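Long-range contacts in flagellar biosynthesis protein FlhF (Bacillus subtilis, PDB 2PX0), which binds GTP as a member of the signal-recognition-particle GTPase family and is necessary for flagellar biosynthesis: residues S105-F111 and S213-V219; G112-K118 and L218-A222; I140-Y145 and V188-R193. One frame throughout, in Å; residues are numbered along the deposited sequence.

Overall arrangement
All three contacts lie in the P-loop GTPase fold, and all three are largely buried. Contact 1 joins two neighbouring strands inside the parallel sheet and is mostly apolar. Contact 2 continues from it, sharing Leu218 and Val219, but here strand 107-112 has given way to the P-loop and the chemistry becomes that of phosphate binding. Contact 3 pairs strands 137-141 and 185-189, at the sheet edge within this chain, and then opens into two nucleotide-side loops. The carbonyl oxygens of Ile108 and Leu110 accept bonds from Val188 N and Thr190 OG1, tying contact 1 to contact 3. Contacts 2 and 3 both reach the second subunit; contact 1 does not.

Contact 1 (S105-F111 and S213-V219); sequences SKYIVLF and SIQSFLV
Leu110 and Phe217 meet at the tightly packed end of this contact. The two methyls of Leu110 part company: CD2 lies 3.3 Å from CB of Phe217, while CD1 turns to CG2 of Val219 at 3.9 Å. Ile108 adds its CG2 branch, which meets the rim atoms CD2 and CE2 of Phe217 obliquely. Helix 118-132 covers Leu110 on this side of the sheet.

Phe111 packs on the other sheet face. Its CG stands between the backbone N and the carbonyl carbon (chi1 40°), which swings the ring across the neighbouring strand. CD1 of Leu218 sits at the ring edge, 3.7 Å from CD1 of Phe111. The carbonyl O of Phe217 lies over one ring face. The strands run parallel, as expected in the central sheet of a P-loop GTPase. Val219 N donates to Phe111 O at 2.7 Å, almost straight at 172°. Phe217 N likewise donates to Val109 O.

The other end is looser and partly exposed. Tyr107 N makes a weak bond of 3.5 Å to Ser213 O. That same carbonyl also lies at the edge of the Tyr107 ring, and CG of Lys106 lies over one ring face. CB of Ser213 approaches CD2 of the ring at 3.5 Å. Gln215 is extended, with CG anti to its backbone N (chi1 -173°), and this carries OE1 to Ser105 N at 3.2 Å. The donor is tilted from the carbonyl plane. Ser105 OG adds a weak bond to OE1, and His104 N binds it too. The amide NE2 goes to Pro102 O.

Strand pairing therefore runs from a polar start, where the Gln215 amide fixes the incoming loop, to an apolar end beside the P-loop.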
loop_
_atom_site.group_PDB
_atom_site.type_symbol
_atom_site.label_atom_id
_atom_site.label_comp_id
_atom_site.label_asym_id
_atom_site.label_seq_id
_atom_site.Cartn_x
_atom_site.Cartn_y
_atom_site.Cartn_z
ATOM N N SER A 105 27.430 6.889 3.940
ATOM C CA SER A 105 27.312 7.515 5.252
ATOM C C SER A 105 27.234 6.525 6.407
ATOM O O SER A 105 26.921 5.347 6.229
ATOM C CB SER A 105 26.086 8.429 5.286
ATOM O OG SER A 105 26.180 9.429 4.288
ATOM N N LYS A 106 27.520 7.026 7.600
ATOM C CA LYS A 106 27.503 6.215 8.800
ATOM C C LYS A 106 26.077 6.010 9.288
ATOM O O LYS A 106 25.780 5.027 9.973
ATOM C CB LYS A 106 28.344 6.896 9.881
ATOM C CG LYS A 106 28.353 6.192 11.230
ATOM C CD LYS A 106 29.443 6.749 12.134
ATOM C CE LYS A 106 30.833 6.452 11.547
ATOM N NZ LYS A 106 31.947 6.885 12.437
ATOM N N TYR A 107 25.190 6.934 8.928
ATOM C CA TYR A 107 23.802 6.850 9.355
ATOM C C TYR A 107 22.847 6.703 8.177
ATOM O O TYR A 107 22.833 7.530 7.266
ATOM C CB TYR A 107 23.462 8.085 10.176
ATOM C CG TYR A 107 24.447 8.298 11.299
ATOM C CD1 TYR A 107 24.378 7.542 12.473
ATOM C CD2 TYR A 107 25.490 9.216 11.168
ATOM C CE1 TYR A 107 25.325 7.695 13.482
ATOM C CE2 TYR A 107 26.441 9.373 12.170
ATOM C CZ TYR A 107 26.354 8.610 13.320
ATOM O OH TYR A 107 27.316 8.754 14.292
ATOM N N ILE A 108 22.053 5.636 8.209
ATOM C CA ILE A 108 21.090 5.349 7.153
ATOM C C ILE A 108 19.669 5.475 7.697
ATOM O O ILE A 108 19.250 4.699 8.557
ATOM C CB ILE A 108 21.287 3.921 6.607
ATOM C CG1 ILE A 108 22.727 3.734 6.121
ATOM C CG2 ILE A 108 20.296 3.647 5.494
ATOM C CD1 ILE A 108 23.152 4.687 5.014
ATOM N N VAL A 109 18.926 6.450 7.187
ATOM C CA VAL A 109 17.561 6.671 7.644
ATOM C C VAL A 109 16.487 6.336 6.603
ATOM O O VAL A 109 16.622 6.660 5.415
ATOM C CB VAL A 109 17.385 8.134 8.120
ATOM C CG1 VAL A 109 15.917 8.440 8.403
ATOM C CG2 VAL A 109 18.223 8.364 9.368
ATOM N N LEU A 110 15.426 5.674 7.058
ATOM C CA LEU A 110 14.324 5.309 6.181
ATOM C C LEU A 110 12.994 5.762 6.765
ATOM O O LEU A 110 12.626 5.358 7.868
ATOM C CB LEU A 110 14.260 3.801 5.975
ATOM C CG LEU A 110 15.411 2.970 5.417
ATOM C CD1 LEU A 110 14.787 1.820 4.621
ATOM C CD2 LEU A 110 16.324 3.796 4.530
ATOM N N PHE A 111 12.282 6.608 6.031
ATOM C CA PHE A 111 10.985 7.079 6.476
ATOM C C PHE A 111 10.014 6.871 5.319
ATOM O O PHE A 111 10.435 6.670 4.181
ATOM C CB PHE A 111 11.056 8.554 6.928
ATOM C CG PHE A 111 11.919 9.428 6.055
ATOM C CD1 PHE A 111 11.469 9.875 4.815
ATOM C CD2 PHE A 111 13.195 9.794 6.467
ATOM C CE1 PHE A 111 12.273 10.669 4.003
ATOM C CE2 PHE A 111 14.013 10.599 5.646
ATOM C CZ PHE A 111 13.545 11.029 4.420
ATOM N N SER A 213 26.536 13.727 8.033
ATOM C CA SER A 213 26.616 12.322 8.440
ATOM C C SER A 213 25.473 11.398 7.988
ATOM O O SER A 213 25.679 10.197 7.830
ATOM C CB SER A 213 26.763 12.243 9.971
ATOM O OG SER A 213 25.748 12.988 10.644
ATOM N N ILE A 214 24.285 11.954 7.771
ATOM C CA ILE A 214 23.124 11.161 7.372
ATOM C C ILE A 214 22.886 11.006 5.863
ATOM O O ILE A 214 23.274 11.858 5.068
ATOM C CB ILE A 214 21.845 11.725 8.035
ATOM C CG1 ILE A 214 21.887 11.444 9.536
ATOM C CG2 ILE A 214 20.610 11.102 7.429
ATOM C CD1 ILE A 214 20.617 11.855 10.273
ATOM N N GLN A 215 22.239 9.900 5.491
ATOM C CA GLN A 215 21.906 9.577 4.098
ATOM C C GLN A 215 20.482 8.981 4.085
ATOM O O GLN A 215 20.319 7.759 4.062
ATOM C CB GLN A 215 22.919 8.553 3.557
ATOM C CG GLN A 215 22.809 8.237 2.068
ATOM C CD GLN A 215 23.876 7.254 1.612
ATOM O OE1 GLN A 215 25.062 7.442 1.889
ATOM N NE2 GLN A 215 23.463 6.210 0.904
ATOM N N SER A 216 19.467 9.849 4.091
ATOM C CA SER A 216 18.058 9.437 4.128
ATOM C C SER A 216 17.466 8.827 2.858
ATOM O O SER A 216 17.896 9.131 1.744
ATOM C CB SER A 216 17.192 10.617 4.560
ATOM O OG SER A 216 17.344 11.709 3.661
ATOM N N PHE A 217 16.448 7.987 3.050
ATOM C CA PHE A 217 15.785 7.270 1.959
ATOM C C PHE A 217 14.266 7.259 2.100
ATOM O O PHE A 217 13.741 6.611 3.003
ATOM C CB PHE A 217 16.273 5.826 1.946
ATOM C CG PHE A 217 17.700 5.669 1.511
ATOM C CD1 PHE A 217 18.022 5.625 0.158
ATOM C CD2 PHE A 217 18.720 5.578 2.457
ATOM C CE1 PHE A 217 19.329 5.492 -0.246
ATOM C CE2 PHE A 217 20.029 5.446 2.070
ATOM C CZ PHE A 217 20.340 5.402 0.710
ATOM N N LEU A 218 13.564 7.940 1.195
ATOM C CA LEU A 218 12.110 7.999 1.262
ATOM C C LEU A 218 11.485 6.709 0.735
ATOM O O LEU A 218 11.600 6.385 -0.444
ATOM C CB LEU A 218 11.603 9.207 0.481
ATOM C CG LEU A 218 10.079 9.368 0.391
ATOM C CD1 LEU A 218 9.455 9.547 1.770
ATOM C CD2 LEU A 218 9.764 10.564 -0.468
ATOM N N VAL A 219 10.801 5.979 1.609
ATOM C CA VAL A 219 10.200 4.708 1.229
ATOM C C VAL A 219 8.739 4.719 0.786
ATOM O O VAL A 219 7.838 4.911 1.605
ATOM C CB VAL A 219 10.361 3.686 2.384
ATOM C CG1 VAL A 219 9.538 2.430 2.116
ATOM C CG2 VAL A 219 11.838 3.324 2.539
#

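Contact 2 (G112-K118 and L218-A222); sequences GSTGAGK and LVLSA. With GNP (phosphoaminophosphonic acid-guanylate ester), chain J; GNP (phosphoaminophosphonic acid-guanylate ester), chain R.
Ala116 and Lys118, at the end of the P-loop (Walker A motif) that runs into helix 118-132, rest on Val219. The sequence from Gly112 to Thr119 links strand 107-112 to that helix.

The apolar contacts are few. CB of Ala116 lies 3.7 Å from CG1 of Val219. CG of Lys118 crosses the same valine and meets its CB, also at 3.7 Å. The CD2 methyl of Leu220 comes up beside OG of Ser113.

Backbone contacts are weak. Ser113 N makes a long bond to Val219 O, and CA of Gly112 approaches the same oxygen. A side chain at Gly112 would run into that carbonyl. One at Gly117 would strike C8 of the nucleotide.

The strong polar bonds go to the GTP analogue of chain J. Three N-H groups grip its O1B: Gly117 N at 3.0 Å, Lys118 N at 2.7 Å and Lys118 NZ. The lysine chain bends at chi3 (-68°) and again at chi4 (-55°), which brings NZ back over the loop to the phosphates. NZ bonds to Gly112 O from above the carbonyl plane, and weakly to Ser113 O. A methionine in place of Lys118 would probably leave the beta and gamma phosphates without the lysine's charge and O1B short of one donor.

Contacts with the second subunit involve Thr114 and Ala222. Thr114 OG1 bonds to its Lys248 and Glu251, and Ala222 O to its Lys225. CB of Thr114 lies 3.4 Å from O4' of the chain R nucleotide, which is held by the second subunit. This P-loop thus also faces the partner's nucleotide, consistent with the homodimer.

Between the beta and gamma phosphates of the chain J nucleotide, Lys118 NZ stands 2.9 Å from both O1B and O3G.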
loop_
_atom_site.group_PDB
_atom_site.type_symbol
_atom_site.label_atom_id
_atom_site.label_comp_id
_atom_site.label_asym_id
_atom_site.label_seq_id
_atom_site.Cartn_x
_atom_site.Cartn_y
_atom_site.Cartn_z
ATOM N N GLY A 112 8.717 6.878 5.596
ATOM C CA GLY A 112 7.786 6.663 4.511
ATOM C C GLY A 112 6.412 6.186 4.911
ATOM O O GLY A 112 6.104 5.989 6.075
ATOM N N SER A 113 5.587 5.996 3.898
ATOM C CA SER A 113 4.212 5.560 4.048
ATOM C C SER A 113 4.032 4.354 4.970
ATOM O O SER A 113 4.983 3.627 5.262
ATOM C CB SER A 113 3.672 5.241 2.664
ATOM O OG SER A 113 4.453 5.914 1.685
ATOM N N THR A 114 2.800 4.148 5.423
ATOM C CA THR A 114 2.509 3.035 6.304
ATOM C C THR A 114 2.581 1.704 5.558
ATOM O O THR A 114 2.210 1.619 4.387
ATOM C CB THR A 114 1.106 3.180 6.958
ATOM O OG1 THR A 114 0.144 3.531 5.963
ATOM C CG2 THR A 114 1.125 4.239 8.032
ATOM N N GLY A 115 3.081 0.681 6.252
ATOM C CA GLY A 115 3.200 -0.655 5.696
ATOM C C GLY A 115 3.942 -0.783 4.388
ATOM O O GLY A 115 3.883 -1.825 3.752
ATOM N N ALA A 116 4.650 0.258 3.976
ATOM C CA ALA A 116 5.360 0.212 2.704
ATOM C C ALA A 116 6.457 -0.847 2.682
ATOM O O ALA A 116 6.646 -1.533 1.678
ATOM C CB ALA A 116 5.940 1.578 2.385
ATOM N N GLY A 117 7.174 -0.978 3.795
ATOM C CA GLY A 117 8.242 -1.954 3.881
ATOM C C GLY A 117 9.535 -1.317 4.337
ATOM O O GLY A 117 10.602 -1.618 3.829
ATOM N N LYS A 118 9.452 -0.422 5.303
ATOM C CA LYS A 118 10.656 0.232 5.781
ATOM C C LYS A 118 11.547 -0.701 6.576
ATOM O O LYS A 118 12.722 -0.874 6.257
ATOM C CB LYS A 118 10.308 1.437 6.652
ATOM C CG LYS A 118 9.770 2.612 5.881
ATOM C CD LYS A 118 9.529 3.774 6.810
ATOM C CE LYS A 118 8.394 3.453 7.755
ATOM N NZ LYS A 118 7.151 3.060 7.038
ATOM N N LEU A 218 13.564 7.940 1.195
ATOM C CA LEU A 218 12.110 7.999 1.262
ATOM C C LEU A 218 11.485 6.709 0.735
ATOM O O LEU A 218 11.600 6.385 -0.444
ATOM C CB LEU A 218 11.603 9.207 0.481
ATOM C CG LEU A 218 10.079 9.368 0.391
ATOM C CD1 LEU A 218 9.455 9.547 1.770
ATOM C CD2 LEU A 218 9.764 10.564 -0.468
ATOM N N VAL A 219 10.801 5.979 1.609
ATOM C CA VAL A 219 10.200 4.708 1.229
ATOM C C VAL A 219 8.739 4.719 0.786
ATOM O O VAL A 219 7.838 4.911 1.605
ATOM C CB VAL A 219 10.361 3.686 2.384
ATOM C CG1 VAL A 219 9.538 2.430 2.116
ATOM C CG2 VAL A 219 11.838 3.324 2.539
ATOM N N LEU A 220 8.509 4.490 -0.506
ATOM C CA LEU A 220 7.151 4.452 -1.048
ATOM C C LEU A 220 6.940 3.095 -1.684
ATOM O O LEU A 220 7.916 2.455 -2.116
ATOM C CB LEU A 220 6.938 5.513 -2.124
ATOM C CG LEU A 220 7.126 6.986 -1.801
ATOM C CD1 LEU A 220 6.798 7.757 -3.041
ATOM C CD2 LEU A 220 6.250 7.417 -0.661
ATOM N N SER A 221 5.676 2.668 -1.760
ATOM C CA SER A 221 5.342 1.385 -2.336
ATOM C C SER A 221 4.840 1.476 -3.765
ATOM O O SER A 221 4.052 2.358 -4.101
ATOM C CB SER A 221 4.299 0.692 -1.493
ATOM O OG SER A 221 3.791 -0.442 -2.183
ATOM N N ALA A 222 5.306 0.542 -4.595
ATOM C CA ALA A 222 4.949 0.452 -6.009
ATOM C C ALA A 222 3.470 0.106 -6.222
ATOM O O ALA A 222 3.009 -0.083 -7.352
ATOM C CB ALA A 222 5.844 -0.587 -6.692
HETATM P PG GNP J . 5.158 0.396 9.390
HETATM O O1G GNP J . 3.785 0.002 9.810
HETATM O O2G GNP J . 6.184 0.285 10.539
HETATM O O3G GNP J . 5.200 1.743 8.763
HETATM N N3B GNP J . 5.500 -0.820 8.279
HETATM P PB GNP J . 6.958 -0.875 7.509
HETATM O O1B GNP J . 7.091 0.215 6.560
HETATM O O2B GNP J . 7.984 -1.025 8.592
HETATM O O3A GNP J . 6.677 -2.271 6.719
HETATM P PA GNP J . 7.016 -3.724 7.141
HETATM O O1A GNP J . 8.492 -3.951 7.140
HETATM O O2A GNP J . 6.210 -3.955 8.405
HETATM O "O5'" GNP J . 6.434 -4.547 6.016
HETATM C "C5'" GNP J . 5.025 -4.527 5.780
HETATM C "C4'" GNP J . 4.624 -5.627 4.869
HETATM O "O4'" GNP J . 4.996 -5.513 3.535
HETATM C "C3'" GNP J . 5.145 -7.019 5.337
HETATM O "O3'" GNP J . 4.100 -7.995 5.335
HETATM C "C2'" GNP J . 6.220 -7.355 4.310
HETATM O "O2'" GNP J . 6.418 -8.721 4.112
HETATM C "C1'" GNP J . 5.675 -6.668 3.102
HETATM N N9 GNP J . 6.772 -6.317 2.172
HETATM C C8 GNP J . 7.865 -5.397 2.473
HETATM N N7 GNP J . 8.669 -5.306 1.446
HETATM C C5 GNP J . 8.065 -6.206 0.439
HETATM C C6 GNP J . 8.512 -6.517 -0.910
HETATM O O6 GNP J . 9.448 -6.125 -1.490
HETATM N N1 GNP J . 7.648 -7.414 -1.529
HETATM C C2 GNP J . 6.538 -7.870 -0.824
HETATM N N2 GNP J . 5.775 -8.773 -1.631
HETATM N N3 GNP J . 6.091 -7.645 0.349
HETATM C C4 GNP J . 6.942 -6.766 0.940
HETATM P PG GNP R . 1.274 -7.587 7.679
HETATM O O1G GNP R . 2.710 -7.325 7.408
HETATM O O2G GNP R . 1.082 -8.485 8.911
HETATM O O3G GNP R . 0.570 -8.136 6.501
HETATM N N3B GNP R . 0.734 -6.021 8.093
HETATM P PB GNP R . -0.842 -5.749 8.529
HETATM O O1B GNP R . -1.743 -5.883 7.392
HETATM O O2B GNP R . -1.062 -6.584 9.737
HETATM O O3A GNP R . -0.735 -4.211 8.879
HETATM P PA GNP R . -0.697 -3.560 10.222
HETATM O O1A GNP R . -1.990 -3.747 10.916
HETATM O O2A GNP R . 0.579 -4.059 10.861
HETATM O "O5'" GNP R . -0.546 -2.077 9.872
HETATM C "C5'" GNP R . 0.628 -1.595 9.177
HETATM C "C4'" GNP R . 0.668 -0.101 9.147
HETATM O "O4'" GNP R . -0.395 0.552 8.536
HETATM C "C3'" GNP R . 0.787 0.518 10.581
HETATM O "O3'" GNP R . 1.855 1.486 10.650
HETATM C "C2'" GNP R . -0.596 1.156 10.815
HETATM O "O2'" GNP R . -0.592 2.253 11.686
HETATM C "C1'" GNP R . -0.973 1.519 9.402
HETATM N N9 GNP R . -2.451 1.541 9.254
HETATM C C8 GNP R . -3.315 0.377 9.401
HETATM N N7 GNP R . -4.571 0.723 9.219
HETATM C C5 GNP R . -4.512 2.186 8.940
HETATM C C6 GNP R . -5.592 3.135 8.663
HETATM O O6 GNP R . -6.737 2.950 8.602
HETATM N N1 GNP R . -5.105 4.410 8.455
HETATM C C2 GNP R . -3.745 4.625 8.531
HETATM N N2 GNP R . -3.453 6.018 8.281
HETATM N N3 GNP R . -2.740 3.858 8.770
HETATM C C4 GNP R . -3.224 2.602 8.973
#

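Contact 3 (I140-Y145 and V188-R193); sequences ITTDTY and VDTAGR
The guanidinium of Arg193 turns one face to Tyr145, whose CB sits over its centre, 3.2 Å above the plane. CG of the tyrosine lies over the same face. The ring itself is not flat against the group: the two planes are 31° apart, and NH1 meets the ring obliquely. The arginine chain bends at chi2 (-90°), which brings its guanidinium back to Tyr145. NH2 has a long, weak ion pair with Glu203. Gln276 of the second subunit packs on both Tyr145 and Arg193.

Further back, the two segments begin as the ends of neighbouring parallel strands of the GTPase sheet. Asp189 N donates to Ile140 O at 3.1 Å, with the donor nearly along the C=O axis. CB of Ile140 packs on CG2 of Val188 at 3.9 Å. Pairing then fades, with a weak bond from Thr142 N to Asp189 O. Here the strand 185-189 runs into Asp-Thr-Ala-Gly-Arg, the nucleotide-binding signature of SRP GTPases.

Asp143 centres an inverse gamma turn, and its OD2 lies 3.3 Å from CA of Ala191. Asp143 and Gly192 both touch bound nucleotide. The Asp189 side chain is about 4 Å from the magnesium ion at nearest atoms, and its OD2 bonds to Thr119 OG1.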
loop_
_atom_site.group_PDB
_atom_site.type_symbol
_atom_site.label_atom_id
_atom_site.label_comp_id
_atom_site.label_asym_id
_atom_site.label_seq_id
_atom_site.Cartn_x
_atom_site.Cartn_y
_atom_site.Cartn_z
ATOM N N ILE A 140 19.147 1.604 15.359
ATOM C CA ILE A 140 18.541 2.677 16.140
ATOM C C ILE A 140 17.096 2.756 15.712
ATOM O O ILE A 140 16.798 2.694 14.523
ATOM C CB ILE A 140 19.158 4.056 15.831
ATOM C CG1 ILE A 140 20.596 4.137 16.343
ATOM C CG2 ILE A 140 18.297 5.154 16.445
ATOM C CD1 ILE A 140 21.230 5.491 16.120
ATOM N N THR A 141 16.189 2.893 16.664
ATOM C CA THR A 141 14.787 3.006 16.299
ATOM C C THR A 141 14.211 4.322 16.790
ATOM O O THR A 141 14.714 4.938 17.733
ATOM C CB THR A 141 13.942 1.894 16.893
ATOM O OG1 THR A 141 14.575 0.633 16.659
ATOM C CG2 THR A 141 12.570 1.902 16.245
ATOM N N THR A 142 13.147 4.749 16.131
ATOM C CA THR A 142 12.459 5.973 16.481
ATOM C C THR A 142 11.016 5.555 16.550
ATOM O O THR A 142 10.161 6.301 17.030
ATOM C CB THR A 142 12.643 7.034 15.394
ATOM O OG1 THR A 142 13.920 7.641 15.561
ATOM C CG2 THR A 142 11.577 8.107 15.468
ATOM N N ASP A 143 10.747 4.341 16.082
ATOM C CA ASP A 143 9.381 3.860 16.087
ATOM C C ASP A 143 8.909 3.500 17.480
ATOM O O ASP A 143 8.938 2.332 17.884
ATOM C CB ASP A 143 9.212 2.662 15.164
ATOM C CG ASP A 143 7.765 2.261 15.020
ATOM O OD1 ASP A 143 7.128 1.976 16.051
ATOM O OD2 ASP A 143 7.258 2.241 13.884
ATOM N N THR A 144 8.477 4.524 18.210
ATOM C CA THR A 144 7.968 4.349 19.558
ATOM C C THR A 144 6.467 4.138 19.448
ATOM O O THR A 144 5.847 3.524 20.319
ATOM C CB THR A 144 8.234 5.590 20.409
ATOM O OG1 THR A 144 9.635 5.669 20.700
ATOM C CG2 THR A 144 7.434 5.534 21.711
ATOM N N TYR A 145 5.894 4.634 18.356
ATOM C CA TYR A 145 4.464 4.511 18.136
ATOM C C TYR A 145 3.950 3.078 17.983
ATOM O O TYR A 145 3.320 2.536 18.884
ATOM C CB TYR A 145 4.044 5.322 16.915
ATOM C CG TYR A 145 2.551 5.271 16.707
ATOM C CD1 TYR A 145 1.679 5.793 17.668
ATOM C CD2 TYR A 145 2.001 4.641 15.586
ATOM C CE1 TYR A 145 0.298 5.681 17.524
ATOM C CE2 TYR A 145 0.617 4.526 15.434
ATOM C CZ TYR A 145 -0.222 5.046 16.408
ATOM O OH TYR A 145 -1.581 4.915 16.277
ATOM N N VAL A 188 18.872 3.413 10.897
ATOM C CA VAL A 188 17.767 3.997 11.653
ATOM C C VAL A 188 16.415 3.731 11.002
ATOM O O VAL A 188 16.218 4.025 9.826
ATOM C CB VAL A 188 17.926 5.509 11.783
ATOM C CG1 VAL A 188 16.810 6.064 12.647
ATOM C CG2 VAL A 188 19.275 5.840 12.370
ATOM N N ASP A 189 15.493 3.182 11.787
ATOM C CA ASP A 189 14.137 2.851 11.342
ATOM C C ASP A 189 13.245 3.944 11.940
ATOM O O ASP A 189 13.589 4.522 12.972
ATOM C CB ASP A 189 13.766 1.449 11.871
ATOM C CG ASP A 189 12.401 0.942 11.381
ATOM O OD1 ASP A 189 11.877 1.470 10.377
ATOM O OD2 ASP A 189 11.857 -0.010 12.001
ATOM N N THR A 190 12.129 4.256 11.285
ATOM C CA THR A 190 11.231 5.305 11.773
ATOM C C THR A 190 9.770 4.861 11.785
ATOM O O THR A 190 9.410 3.876 11.147
ATOM C CB THR A 190 11.327 6.590 10.910
ATOM O OG1 THR A 190 10.728 6.349 9.632
ATOM C CG2 THR A 190 12.779 6.996 10.712
ATOM N N ALA A 191 8.936 5.606 12.506
ATOM C CA ALA A 191 7.514 5.300 12.620
ATOM C C ALA A 191 6.722 5.606 11.351
ATOM O O ALA A 191 6.984 6.569 10.626
ATOM C CB ALA A 191 6.928 6.063 13.772
ATOM N N GLY A 192 5.733 4.775 11.085
ATOM C CA GLY A 192 4.922 4.984 9.907
ATOM C C GLY A 192 3.671 5.780 10.216
ATOM O O GLY A 192 2.602 5.211 10.458
ATOM N N ARG A 193 3.802 7.102 10.228
ATOM C CA ARG A 193 2.662 7.965 10.488
ATOM C C ARG A 193 2.174 8.417 9.113
ATOM O O ARG A 193 2.907 8.309 8.140
ATOM C CB ARG A 193 3.095 9.175 11.321
ATOM C CG ARG A 193 3.980 8.860 12.528
ATOM C CD ARG A 193 3.205 8.596 13.812
ATOM N NE ARG A 193 4.093 8.655 14.979
ATOM C CZ ARG A 193 3.695 8.568 16.249
ATOM N NH1 ARG A 193 2.409 8.416 16.538
ATOM N NH2 ARG A 193 4.586 8.641 17.238
#